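PDB 1NXH: MTH396 protein, which is of unknown function but belongs to the EhaM (DUF1959) family and forms an all-helical homodimer joined by interchain disulfides. Local coordinates for residues Ser61-Cys66 and Glu101-Gly106; Arg68-Ser73 and Arg107-Ala112; Leu6-Lys11 and Ile42-Leu47; Lys96-Glu101 and Arg117-Glu122; Cys78-Val81 and Glu85-Ser88. One frame throughout, in Å; residues are numbered along the deposited sequence.

Overall arrangement
Contacts 1, 2 and 4 form a connected group around helices 63-74, 89-104 and 109-124. The centres of contacts 1 and 2 are 9 Å apart, as are those of contacts 2 and 4. Contact 1 shares helix 63-74 with contact 2 and residue E101 with contact 4, while R68 of contact 2 is salt-bridged to D97 of contact 4. Contact 5, centred about 14 Å from contact 4, packs on it through L80, I87 and L120. Contact 3 stands apart, its centre about 27 Å from contact 1 and 44 Å from contact 5, on the opposite side of the chain's centre from contacts 4 and 5. All five contacts have residues near the second subunit.

Contact 1: Ser61-Cys66 and Glu101-Gly106; sequences SARPRC and ELVLAG
R63, in the first turn of helix 63-74, carries most of its segment's share of the contact by laying its side chain along L104. CG stands anti to the backbone N (chi1 167°), and a bend at chi2 (94°) then takes the chain past the leucine, the two running in opposite senses. R63 CG is 3.7 Å from L104 CD1, and the same methyl sits over one face of the guanidinium, 4.3 Å above its plane and near its centre. The arginine tip continues to the end of the other helix, where NH2 comes within 3.3 Å of V103 O. The angle there is too poor for a hydrogen bond, and V103 O already accepts from G106 N at 3.1 Å. P64 follows, with CB 4.1 Å from L104 CD2, so each leucine methyl meets a different residue of the opposing segment. Where L104 leaves off, helix 89-104 closes in a Schellman motif: G106, with positive phi (106°), is the C-prime residue, and R107 N turns back to L102 O. At the close of the first segment, C66 forms a disulfide with C78 of the second subunit, and W79 of that subunit packs on R63 and C66. Within the chain, I67 of helix 63-74 touches V103 and L104, extending the seam between helices 63-74 and 89-104.

Contact 2: Arg68-Ser73 and Arg107-Ala112; sequences REKLHS and REYSEA
Y109 extends its ring toward helix 63-74, where K70 takes one face and L71 meets the edge. Its CG lies opposite the backbone N (chi1 -173°), which carries the phenol away from its own helix. K70 CD stands over the ring, 4.2 Å from the centroid and 22° off the normal, displaced toward the rim: a CH-pi contact made by the lysine's aliphatic chain. Further along, K70 CE is 3.6 Å from Y109 CE2, and a bend at chi4 (71°) turns the ammonium off the ring to hydrogen-bond Q76 OE1 of the second subunit. Y109 follows the N-cap residue E108, so the first turn of helix 109-124, second arm of a hairpin with helix 89-104, packs on helix 63-74. L71 comes in near the ring plane, its CD2 methyl closest to CE1, while its CG lies 4.1 Å from both Y109 CE1 and Y109 OH. The phenol oxygen, 3.5 Å from K70 C, hydrogen-bonds D74 OD1 one turn beyond K70 on helix 63-74.

Contact 3: Leu6-Lys11 and Ile42-Leu47; sequences LMRLMK and ILMDKL
M44, a selenomethionine, has by far the most surface buried in this contact, and its selenium and methyl are received by K11 and R8 of helix 5-15. Bends at chi2 (-69°) and chi3 (-67°) curl its chain so that SE faces the lysine while CE reaches the arginine as well. SE lies 3.3 Å from K11 CG and 3.5 Å from K11 CD, so the lysine meets M44 with its methylenes. The M44 CE methyl is 3.7 Å from K11 CD. CE is also modelled over one face of the R8 guanidinium, but so close that this detail is doubtful. K11 has its CG between the backbone N and the carbonyl carbon (chi1 58°), which directs the chain across M44; NZ ends 3.8 Å from L47 O, too far for a hydrogen bond. An alanine at K11 lacks CG and CD, and would probably leave the M44 selenium without its flank and open a gap between the helices. The contact joins helix 5-15 to helix 36-46, with M49 and L52 of helix 49-60 touching K11, L15 touching M44, and M84 of the second subunit packing on L47.

Contact 4: Lys96-Glu101 and Arg117-Glu122; sequences KDEITE and RRRLHE
R119 reaches over to E98 to form a salt bridge between the two arms of a helical hairpin, helices 89-104 and 109-124, which a short linker joins. From a CB that points toward the other helix, CG comes 4.1 Å from E98 OE2. A bend at chi3 (-39°) then brings CD and NE beside that same oxygen, with NE 3.3 Å from E98 OE2. The tip faces a glutamate extended beyond CG that arrives from the opposite direction. R119 NH1 pairs with E98 OE1 at 2.7 Å, approached obliquely with the carboxylate and guanidinium planes 59° apart. NH1 crowds the glutamate in the model, so its exact position is uncertain. The other terminal nitrogen, NH2, is salt-bridged to E115 OE1 one turn back on its own helix, so the arginine is held by acids on both helices. A leucine in place of R119 would probably leave E98 without its mate across the hairpin and E115 with R118 as its remaining basic partner. On the far arm, K96 O accepts both T100 OG1 at 2.8 Å and T100 N at 3.0 Å, the two donors arriving from opposite faces of the carbonyl plane.

Contact 5: Cys78-Val81 and Glu85-Ser88; sequences CWLV and EIIS
L80 O is held by two backbone amides of the returning chain. The sounder bond is from I87 N, 3.1 Å from L80 O with an N-H...O angle of 151°. I86 N lies 2.8 Å from L80 O but at an angle of only 118°, so that bond is weak. The chain reverses at E85, the first residue past helix 77-83 to leave helical angles, with positive phi (73°). Side chains pack beside the amides. L80 CD1 lies 4.1 Å from I86 CD1, the two side chains crossing at a slant. V81 meets I87 at about a right angle, its CG2 3.9 Å from I87 CB and 3.4 Å from I87 O. V81 CG2 stands anti to its own carbonyl carbon, which sets this methyl against the isoleucine. E85 has CG 3.4 Å from V81 O, while its carboxylate is salt-bridged to R58 of the second subunit. The turn leads into helix 89-104, where S88 OG caps D91 N. L120 and L124 of helix 109-124 cover L80, I86 and I87, V89 and A92 of helix 89-104 pack on V81, and L43 of the second subunit packs on I86.

Contact 1: Ser61-Cys66 and Glu101-Gly106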
# COMPACT_ATOMS: atom_id res chain seq x y z
N SER A 61 -10.84 -11.88 -9.72
CA SER A 61 -11.49 -12.09 -8.43
C SER A 61 -10.71 -11.53 -7.25
O SER A 61 -11.19 -11.55 -6.13
CB SER A 61 -11.77 -13.57 -8.19
OG SER A 61 -10.56 -14.28 -8.00
N ALA A 62 -9.52 -11.02 -7.51
CA ALA A 62 -8.72 -10.47 -6.43
C ALA A 62 -8.49 -8.99 -6.63
O ALA A 62 -8.10 -8.28 -5.70
CB ALA A 62 -7.39 -11.18 -6.34
N ARG A 63 -8.72 -8.53 -7.85
CA ARG A 63 -8.56 -7.12 -8.18
C ARG A 63 -9.15 -6.26 -7.06
O ARG A 63 -8.50 -5.32 -6.61
CB ARG A 63 -9.25 -6.83 -9.53
CG ARG A 63 -9.45 -5.36 -9.89
CD ARG A 63 -8.33 -4.77 -10.76
NE ARG A 63 -8.63 -3.38 -11.12
CZ ARG A 63 -9.54 -3.02 -12.03
NH1 ARG A 63 -10.24 -3.95 -12.69
NH2 ARG A 63 -9.79 -1.73 -12.25
N PRO A 64 -10.36 -6.59 -6.58
CA PRO A 64 -11.00 -5.81 -5.50
C PRO A 64 -10.21 -5.82 -4.20
O PRO A 64 -9.85 -4.78 -3.64
CB PRO A 64 -12.37 -6.47 -5.36
CG PRO A 64 -12.09 -7.89 -5.74
CD PRO A 64 -11.22 -7.73 -6.95
N ARG A 65 -9.95 -7.03 -3.72
CA ARG A 65 -9.19 -7.26 -2.49
C ARG A 65 -7.86 -6.50 -2.53
O ARG A 65 -7.48 -5.84 -1.57
CB ARG A 65 -8.95 -8.77 -2.36
CG ARG A 65 -7.99 -9.18 -1.28
CD ARG A 65 -8.06 -10.69 -1.10
NE ARG A 65 -7.39 -11.46 -2.16
CZ ARG A 65 -6.08 -11.42 -2.37
NH1 ARG A 65 -5.29 -10.66 -1.62
NH2 ARG A 65 -5.54 -12.17 -3.33
N CYS A 66 -7.16 -6.58 -3.65
CA CYS A 66 -5.89 -5.92 -3.78
C CYS A 66 -5.98 -4.41 -3.77
O CYS A 66 -5.02 -3.71 -3.38
CB CYS A 66 -5.18 -6.41 -5.03
SG CYS A 66 -4.42 -8.06 -4.84
N GLU A 101 -15.36 0.69 -5.20
CA GLU A 101 -16.47 0.62 -6.13
C GLU A 101 -16.10 1.42 -7.37
O GLU A 101 -16.26 0.98 -8.50
CB GLU A 101 -17.72 1.19 -5.48
CG GLU A 101 -19.00 0.85 -6.22
CD GLU A 101 -20.24 1.07 -5.38
OE1 GLU A 101 -20.37 0.43 -4.31
OE2 GLU A 101 -21.09 1.89 -5.78
N LEU A 102 -15.58 2.62 -7.12
CA LEU A 102 -15.18 3.52 -8.19
C LEU A 102 -14.12 2.95 -9.09
O LEU A 102 -14.34 2.76 -10.29
CB LEU A 102 -14.66 4.82 -7.59
CG LEU A 102 -15.72 5.86 -7.27
CD1 LEU A 102 -15.11 7.00 -6.48
CD2 LEU A 102 -16.29 6.36 -8.58
N VAL A 103 -12.95 2.70 -8.52
CA VAL A 103 -11.84 2.19 -9.30
C VAL A 103 -12.22 0.94 -10.08
O VAL A 103 -11.77 0.73 -11.20
CB VAL A 103 -10.61 1.95 -8.37
CG1 VAL A 103 -11.07 1.62 -6.98
CG2 VAL A 103 -9.71 0.86 -8.93
N LEU A 104 -13.10 0.13 -9.50
CA LEU A 104 -13.55 -1.08 -10.16
C LEU A 104 -14.43 -0.74 -11.35
O LEU A 104 -14.62 -1.56 -12.25
CB LEU A 104 -14.35 -1.94 -9.19
CG LEU A 104 -13.73 -3.18 -8.54
CD1 LEU A 104 -12.22 -3.22 -8.68
CD2 LEU A 104 -14.15 -3.20 -7.09
N ALA A 105 -14.98 0.46 -11.36
CA ALA A 105 -15.84 0.87 -12.44
C ALA A 105 -15.09 1.70 -13.45
O ALA A 105 -15.69 2.42 -14.24
CB ALA A 105 -17.02 1.64 -11.89
N GLY A 106 -13.76 1.62 -13.43
CA GLY A 106 -12.96 2.36 -14.39
C GLY A 106 -12.22 3.58 -13.86
O GLY A 106 -11.27 4.06 -14.49

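Contact 2: Arg68-Ser73 and Arg107-Ala112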
# COMPACT_ATOMS: atom_id res chain seq x y z
N ARG A 68 -8.40 -2.67 -2.08
CA ARG A 68 -8.71 -2.26 -0.72
C ARG A 68 -7.41 -2.14 0.01
O ARG A 68 -7.15 -1.13 0.67
CB ARG A 68 -9.59 -3.29 -0.02
CG ARG A 68 -10.81 -3.64 -0.80
CD ARG A 68 -11.84 -4.25 0.07
NE ARG A 68 -12.12 -3.40 1.23
CZ ARG A 68 -13.35 -3.22 1.71
NH1 ARG A 68 -14.38 -3.82 1.11
NH2 ARG A 68 -13.56 -2.45 2.77
N GLU A 69 -6.57 -3.16 -0.12
CA GLU A 69 -5.27 -3.15 0.53
C GLU A 69 -4.53 -1.86 0.22
O GLU A 69 -4.09 -1.14 1.14
CB GLU A 69 -4.42 -4.32 0.07
CG GLU A 69 -4.78 -5.66 0.69
CD GLU A 69 -3.70 -6.70 0.44
OE1 GLU A 69 -3.97 -7.90 0.67
OE2 GLU A 69 -2.58 -6.31 0.03
N LYS A 70 -4.39 -1.56 -1.08
CA LYS A 70 -3.71 -0.35 -1.53
C LYS A 70 -4.34 0.87 -0.85
O LYS A 70 -3.65 1.70 -0.27
CB LYS A 70 -3.80 -0.24 -3.07
CG LYS A 70 -2.60 0.47 -3.74
CD LYS A 70 -2.57 0.29 -5.27
CE LYS A 70 -1.60 1.28 -6.01
NZ LYS A 70 -0.12 1.02 -5.84
N LEU A 71 -5.67 0.94 -0.89
CA LEU A 71 -6.39 2.05 -0.27
C LEU A 71 -6.06 2.18 1.21
O LEU A 71 -5.66 3.24 1.68
CB LEU A 71 -7.90 1.88 -0.45
CG LEU A 71 -8.32 1.93 -1.92
CD1 LEU A 71 -9.78 1.59 -2.07
CD2 LEU A 71 -8.00 3.33 -2.46
N HIS A 72 -6.25 1.09 1.93
CA HIS A 72 -5.99 1.08 3.35
C HIS A 72 -4.64 1.71 3.62
O HIS A 72 -4.51 2.57 4.50
CB HIS A 72 -5.99 -0.36 3.87
CG HIS A 72 -6.11 -0.44 5.36
ND1 HIS A 72 -7.30 -0.20 6.02
CD2 HIS A 72 -5.18 -0.67 6.32
CE1 HIS A 72 -7.09 -0.28 7.33
NE2 HIS A 72 -5.82 -0.56 7.53
N SER A 73 -3.65 1.28 2.85
CA SER A 73 -2.29 1.77 2.98
C SER A 73 -2.17 3.23 2.63
O SER A 73 -1.84 4.06 3.47
CB SER A 73 -1.34 0.99 2.10
OG SER A 73 -0.07 1.63 2.11
N ARG A 107 -12.65 4.08 -12.71
CA ARG A 107 -12.03 5.25 -12.11
C ARG A 107 -10.52 5.04 -12.01
O ARG A 107 -10.07 3.97 -11.60
CB ARG A 107 -12.62 5.50 -10.73
CG ARG A 107 -12.83 6.97 -10.39
CD ARG A 107 -11.53 7.76 -10.49
NE ARG A 107 -11.74 9.17 -10.18
CZ ARG A 107 -12.53 9.99 -10.87
NH1 ARG A 107 -13.21 9.53 -11.92
NH2 ARG A 107 -12.66 11.25 -10.50
N GLU A 108 -9.74 6.05 -12.40
CA GLU A 108 -8.29 5.96 -12.32
C GLU A 108 -7.87 5.95 -10.85
O GLU A 108 -8.16 6.90 -10.12
CB GLU A 108 -7.66 7.18 -12.99
CG GLU A 108 -6.16 7.25 -12.84
CD GLU A 108 -5.45 6.53 -13.96
OE1 GLU A 108 -5.80 5.37 -14.23
OE2 GLU A 108 -4.54 7.14 -14.57
N TYR A 109 -7.18 4.90 -10.41
CA TYR A 109 -6.77 4.83 -9.01
C TYR A 109 -6.34 6.19 -8.51
O TYR A 109 -6.91 6.74 -7.58
CB TYR A 109 -5.59 3.86 -8.80
CG TYR A 109 -5.27 3.67 -7.33
CD1 TYR A 109 -6.23 3.13 -6.47
CD2 TYR A 109 -4.06 4.10 -6.77
CE1 TYR A 109 -6.01 3.03 -5.11
CE2 TYR A 109 -3.83 4.00 -5.39
CZ TYR A 109 -4.82 3.47 -4.56
OH TYR A 109 -4.69 3.41 -3.19
N SER A 110 -5.31 6.72 -9.17
CA SER A 110 -4.76 8.01 -8.84
C SER A 110 -5.90 8.93 -8.49
O SER A 110 -6.06 9.34 -7.34
CB SER A 110 -4.03 8.56 -10.06
OG SER A 110 -3.78 7.52 -10.98
N GLU A 111 -6.72 9.23 -9.48
CA GLU A 111 -7.84 10.12 -9.26
C GLU A 111 -8.74 9.64 -8.14
O GLU A 111 -9.12 10.42 -7.28
CB GLU A 111 -8.63 10.27 -10.56
CG GLU A 111 -7.80 10.84 -11.70
CD GLU A 111 -8.46 10.66 -13.06
OE1 GLU A 111 -9.66 10.98 -13.17
OE2 GLU A 111 -7.77 10.21 -14.01
N ALA A 112 -9.06 8.34 -8.12
CA ALA A 112 -9.94 7.77 -7.09
C ALA A 112 -9.40 7.95 -5.67
O ALA A 112 -10.16 8.23 -4.74
CB ALA A 112 -10.17 6.29 -7.38

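Contact 3: Leu6-Lys11 and Ile42-Leu47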
# COMPACT_ATOMS: atom_id res chain seq x y z
N LEU A 6 6.92 -24.20 -29.70
CA LEU A 6 5.47 -24.05 -29.60
C LEU A 6 5.04 -23.38 -28.31
O LEU A 6 4.40 -22.33 -28.33
CB LEU A 6 4.80 -25.42 -29.70
CG LEU A 6 3.27 -25.40 -29.82
CD1 LEU A 6 2.82 -24.31 -30.79
CD2 LEU A 6 2.79 -26.78 -30.30
N MSE A 7 5.38 -24.00 -27.19
CA MSE A 7 5.05 -23.46 -25.86
C MSE A 7 5.32 -21.95 -25.75
O MSE A 7 4.42 -21.17 -25.37
CB MSE A 7 5.85 -24.22 -24.80
CG MSE A 7 5.40 -25.68 -24.63
SE MSE A 7 6.81 -26.94 -24.19
CE MSE A 7 7.03 -27.75 -25.94
N ARG A 8 6.55 -21.55 -26.07
CA ARG A 8 6.99 -20.15 -26.06
C ARG A 8 5.97 -19.27 -26.78
O ARG A 8 5.72 -18.13 -26.40
CB ARG A 8 8.34 -20.02 -26.77
CG ARG A 8 9.55 -20.25 -25.90
CD ARG A 8 9.73 -19.10 -24.92
NE ARG A 8 9.90 -17.82 -25.60
CZ ARG A 8 10.19 -16.67 -24.98
NH1 ARG A 8 10.36 -16.64 -23.67
NH2 ARG A 8 10.33 -15.56 -25.69
N LEU A 9 5.39 -19.82 -27.83
CA LEU A 9 4.41 -19.12 -28.64
C LEU A 9 3.04 -19.12 -27.97
O LEU A 9 2.40 -18.07 -27.81
CB LEU A 9 4.32 -19.81 -29.99
CG LEU A 9 3.82 -19.00 -31.18
CD1 LEU A 9 4.81 -17.88 -31.52
CD2 LEU A 9 3.68 -19.95 -32.35
N MSE A 10 2.59 -20.32 -27.61
CA MSE A 10 1.30 -20.53 -26.97
C MSE A 10 1.06 -19.47 -25.89
O MSE A 10 -0.01 -18.85 -25.84
CB MSE A 10 1.28 -21.92 -26.36
CG MSE A 10 1.50 -23.03 -27.36
SE MSE A 10 -0.20 -23.73 -27.87
CE MSE A 10 -0.36 -24.94 -26.40
N LYS A 11 2.07 -19.27 -25.03
CA LYS A 11 1.95 -18.29 -23.95
C LYS A 11 2.19 -16.87 -24.41
O LYS A 11 1.51 -15.94 -23.96
CB LYS A 11 2.91 -18.63 -22.81
CG LYS A 11 4.37 -18.70 -23.18
CD LYS A 11 5.21 -19.16 -21.98
CE LYS A 11 4.85 -20.58 -21.54
NZ LYS A 11 5.64 -21.09 -20.37
N ILE A 42 9.56 -11.38 -18.22
CA ILE A 42 9.70 -11.85 -16.85
C ILE A 42 8.59 -12.85 -16.60
O ILE A 42 8.83 -13.95 -16.10
CB ILE A 42 9.56 -10.70 -15.85
CG1 ILE A 42 10.83 -9.85 -15.86
CG2 ILE A 42 9.33 -11.24 -14.45
CD1 ILE A 42 10.74 -8.61 -15.04
N LEU A 43 7.38 -12.46 -16.96
CA LEU A 43 6.24 -13.35 -16.80
C LEU A 43 6.56 -14.60 -17.59
O LEU A 43 6.46 -15.72 -17.07
CB LEU A 43 4.99 -12.71 -17.37
CG LEU A 43 4.59 -11.39 -16.73
CD1 LEU A 43 3.32 -10.91 -17.39
CD2 LEU A 43 4.35 -11.57 -15.25
N MSE A 44 6.95 -14.41 -18.84
CA MSE A 44 7.32 -15.51 -19.72
C MSE A 44 8.33 -16.39 -19.01
O MSE A 44 8.24 -17.61 -19.05
CB MSE A 44 7.97 -14.97 -21.00
CG MSE A 44 7.00 -14.45 -22.02
SE MSE A 44 5.98 -15.88 -22.78
CE MSE A 44 7.42 -16.76 -23.69
N ASP A 45 9.28 -15.75 -18.36
CA ASP A 45 10.33 -16.44 -17.65
C ASP A 45 9.90 -17.13 -16.37
O ASP A 45 10.36 -18.23 -16.07
CB ASP A 45 11.48 -15.48 -17.34
CG ASP A 45 12.58 -16.12 -16.53
OD1 ASP A 45 12.43 -16.21 -15.29
OD2 ASP A 45 13.58 -16.56 -17.12
N LYS A 46 9.01 -16.51 -15.61
CA LYS A 46 8.58 -17.10 -14.35
C LYS A 46 7.42 -18.06 -14.45
O LYS A 46 7.59 -19.26 -14.25
CB LYS A 46 8.24 -16.02 -13.32
CG LYS A 46 9.37 -15.02 -12.97
CD LYS A 46 10.45 -15.56 -12.00
CE LYS A 46 11.48 -14.46 -11.66
NZ LYS A 46 12.61 -14.92 -10.80
N LEU A 47 6.24 -17.55 -14.76
CA LEU A 47 5.03 -18.37 -14.85
C LEU A 47 5.03 -19.45 -15.95
O LEU A 47 5.46 -19.20 -17.08
CB LEU A 47 3.81 -17.47 -15.03
CG LEU A 47 3.62 -16.40 -13.95
CD1 LEU A 47 2.55 -15.40 -14.40
CD2 LEU A 47 3.24 -17.05 -12.64

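Contact 4: Lys96-Glu101 and Arg117-Glu122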
# COMPACT_ATOMS: atom_id res chain seq x y z
N LYS A 96 -13.56 2.40 2.13
CA LYS A 96 -12.80 1.55 1.22
C LYS A 96 -13.74 0.96 0.18
O LYS A 96 -13.36 0.79 -0.98
CB LYS A 96 -12.07 0.46 2.01
CG LYS A 96 -10.87 1.00 2.81
CD LYS A 96 -10.64 0.24 4.11
CE LYS A 96 -10.12 -1.19 3.87
NZ LYS A 96 -10.02 -1.97 5.14
N ASP A 97 -14.97 0.68 0.59
CA ASP A 97 -15.95 0.11 -0.32
C ASP A 97 -16.22 1.03 -1.49
O ASP A 97 -15.97 0.68 -2.65
CB ASP A 97 -17.27 -0.16 0.41
CG ASP A 97 -17.16 -1.32 1.37
OD1 ASP A 97 -16.37 -2.24 1.09
OD2 ASP A 97 -17.88 -1.32 2.39
N GLU A 98 -16.74 2.21 -1.18
CA GLU A 98 -17.07 3.21 -2.19
C GLU A 98 -15.92 3.59 -3.10
O GLU A 98 -16.15 3.75 -4.30
CB GLU A 98 -17.63 4.46 -1.54
CG GLU A 98 -17.06 4.75 -0.19
CD GLU A 98 -17.82 5.86 0.47
OE1 GLU A 98 -19.06 5.88 0.32
OE2 GLU A 98 -17.18 6.71 1.13
N ILE A 99 -14.71 3.75 -2.57
CA ILE A 99 -13.59 4.11 -3.43
C ILE A 99 -13.30 2.94 -4.35
O ILE A 99 -13.09 3.11 -5.55
CB ILE A 99 -12.27 4.40 -2.66
CG1 ILE A 99 -12.51 5.41 -1.53
CG2 ILE A 99 -11.20 4.95 -3.64
CD1 ILE A 99 -12.87 6.80 -2.00
N THR A 100 -13.28 1.75 -3.78
CA THR A 100 -13.05 0.55 -4.55
C THR A 100 -14.13 0.42 -5.61
O THR A 100 -13.88 0.09 -6.78
CB THR A 100 -13.05 -0.66 -3.64
OG1 THR A 100 -11.83 -0.66 -2.89
CG2 THR A 100 -13.18 -1.95 -4.43
N GLU A 101 -15.36 0.69 -5.20
CA GLU A 101 -16.47 0.62 -6.13
C GLU A 101 -16.10 1.42 -7.37
O GLU A 101 -16.26 0.98 -8.50
CB GLU A 101 -17.72 1.19 -5.48
CG GLU A 101 -19.00 0.85 -6.22
CD GLU A 101 -20.24 1.07 -5.38
OE1 GLU A 101 -20.37 0.43 -4.31
OE2 GLU A 101 -21.09 1.89 -5.78
N ARG A 117 -9.23 10.59 -0.22
CA ARG A 117 -8.50 11.46 0.67
C ARG A 117 -9.54 12.48 1.15
O ARG A 117 -9.68 12.74 2.35
CB ARG A 117 -7.39 12.16 -0.11
CG ARG A 117 -6.35 12.81 0.75
CD ARG A 117 -5.12 11.96 0.77
NE ARG A 117 -4.66 11.73 -0.59
CZ ARG A 117 -3.59 11.00 -0.91
NH1 ARG A 117 -2.84 10.41 0.03
NH2 ARG A 117 -3.26 10.85 -2.20
N ARG A 118 -10.28 13.02 0.18
CA ARG A 118 -11.33 14.00 0.47
C ARG A 118 -12.36 13.49 1.49
O ARG A 118 -12.50 14.06 2.58
CB ARG A 118 -12.05 14.42 -0.82
CG ARG A 118 -11.29 15.48 -1.66
CD ARG A 118 -12.21 16.26 -2.63
NE ARG A 118 -12.57 15.52 -3.84
CZ ARG A 118 -11.74 15.23 -4.84
NH1 ARG A 118 -10.47 15.62 -4.80
NH2 ARG A 118 -12.18 14.53 -5.89
N ARG A 119 -13.07 12.41 1.15
CA ARG A 119 -14.07 11.90 2.06
C ARG A 119 -13.46 11.54 3.41
O ARG A 119 -14.14 11.54 4.42
CB ARG A 119 -14.81 10.71 1.46
CG ARG A 119 -16.28 10.67 1.90
CD ARG A 119 -17.08 9.64 1.12
NE ARG A 119 -16.69 9.62 -0.29
CZ ARG A 119 -17.29 8.91 -1.24
NH1 ARG A 119 -18.33 8.15 -0.95
NH2 ARG A 119 -16.84 8.96 -2.49
N LEU A 120 -12.16 11.24 3.42
CA LEU A 120 -11.47 10.90 4.66
C LEU A 120 -11.42 12.14 5.53
O LEU A 120 -11.93 12.13 6.66
CB LEU A 120 -10.04 10.45 4.39
CG LEU A 120 -9.23 10.27 5.69
CD1 LEU A 120 -9.88 9.17 6.50
CD2 LEU A 120 -7.78 9.92 5.41
N HIS A 121 -10.78 13.18 5.01
CA HIS A 121 -10.66 14.46 5.72
C HIS A 121 -12.01 14.80 6.31
O HIS A 121 -12.13 15.22 7.46
CB HIS A 121 -10.24 15.57 4.75
CG HIS A 121 -8.79 15.52 4.37
ND1 HIS A 121 -7.78 15.78 5.27
CD2 HIS A 121 -8.18 15.21 3.20
CE1 HIS A 121 -6.61 15.62 4.67
NE2 HIS A 121 -6.83 15.28 3.42
N GLU A 122 -13.04 14.60 5.49
CA GLU A 122 -14.40 14.86 5.90
C GLU A 122 -14.63 14.15 7.23
O GLU A 122 -14.88 14.79 8.25
CB GLU A 122 -15.34 14.31 4.84
CG GLU A 122 -16.74 14.84 4.92
CD GLU A 122 -17.33 15.00 3.54
OE1 GLU A 122 -17.21 14.03 2.76
OE2 GLU A 122 -17.90 16.07 3.24

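Contact 5: Cys78-Val81 and Glu85-Ser88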
# COMPACT_ATOMS: atom_id res chain seq x y z
N CYS A 78 -3.54 2.26 8.56
CA CYS A 78 -2.86 1.40 9.53
C CYS A 78 -2.85 2.19 10.82
O CYS A 78 -3.09 1.66 11.90
CB CYS A 78 -1.42 1.12 9.09
SG CYS A 78 -0.44 -0.04 10.13
N TRP A 79 -2.60 3.49 10.68
CA TRP A 79 -2.51 4.41 11.81
C TRP A 79 -3.85 4.91 12.27
O TRP A 79 -4.24 4.74 13.43
CB TRP A 79 -1.64 5.60 11.45
CG TRP A 79 -0.22 5.25 11.26
CD1 TRP A 79 0.41 5.00 10.08
CD2 TRP A 79 0.74 5.06 12.29
NE1 TRP A 79 1.72 4.65 10.31
CE2 TRP A 79 1.95 4.68 11.66
CE3 TRP A 79 0.71 5.17 13.68
CZ2 TRP A 79 3.12 4.41 12.38
CZ3 TRP A 79 1.86 4.90 14.40
CH2 TRP A 79 3.05 4.53 13.75
N LEU A 80 -4.55 5.55 11.35
CA LEU A 80 -5.84 6.11 11.68
C LEU A 80 -6.79 5.12 12.32
O LEU A 80 -7.66 5.50 13.09
CB LEU A 80 -6.47 6.71 10.44
CG LEU A 80 -6.13 8.18 10.26
CD1 LEU A 80 -4.78 8.48 10.87
CD2 LEU A 80 -6.14 8.52 8.79
N VAL A 81 -6.64 3.84 12.02
CA VAL A 81 -7.54 2.87 12.58
C VAL A 81 -6.86 1.86 13.49
O VAL A 81 -6.94 1.96 14.72
CB VAL A 81 -8.29 2.17 11.46
CG1 VAL A 81 -9.27 1.14 12.01
CG2 VAL A 81 -9.04 3.23 10.63
N GLU A 85 -6.97 4.61 16.15
CA GLU A 85 -8.41 4.42 16.30
C GLU A 85 -9.16 5.75 16.19
O GLU A 85 -10.23 5.91 16.76
CB GLU A 85 -8.72 3.76 17.64
CG GLU A 85 -8.05 2.44 17.85
CD GLU A 85 -8.53 1.76 19.12
OE1 GLU A 85 -9.76 1.55 19.23
OE2 GLU A 85 -7.70 1.45 20.00
N ILE A 86 -8.59 6.68 15.44
CA ILE A 86 -9.19 7.98 15.20
C ILE A 86 -10.43 7.78 14.32
O ILE A 86 -11.34 8.62 14.30
CB ILE A 86 -8.21 8.88 14.44
CG1 ILE A 86 -7.01 9.19 15.32
CG2 ILE A 86 -8.90 10.14 13.97
CD1 ILE A 86 -5.92 9.93 14.58
N ILE A 87 -10.44 6.68 13.57
CA ILE A 87 -11.56 6.36 12.68
C ILE A 87 -12.17 4.97 12.91
O ILE A 87 -11.48 3.95 12.95
CB ILE A 87 -11.14 6.52 11.22
CG1 ILE A 87 -11.02 8.01 10.93
CG2 ILE A 87 -12.14 5.81 10.31
CD1 ILE A 87 -10.69 8.34 9.52
N SER A 88 -13.49 4.94 13.04
CA SER A 88 -14.18 3.70 13.28
C SER A 88 -13.94 2.74 12.15
O SER A 88 -13.78 3.16 11.00
CB SER A 88 -15.68 3.93 13.41
OG SER A 88 -16.21 4.34 12.17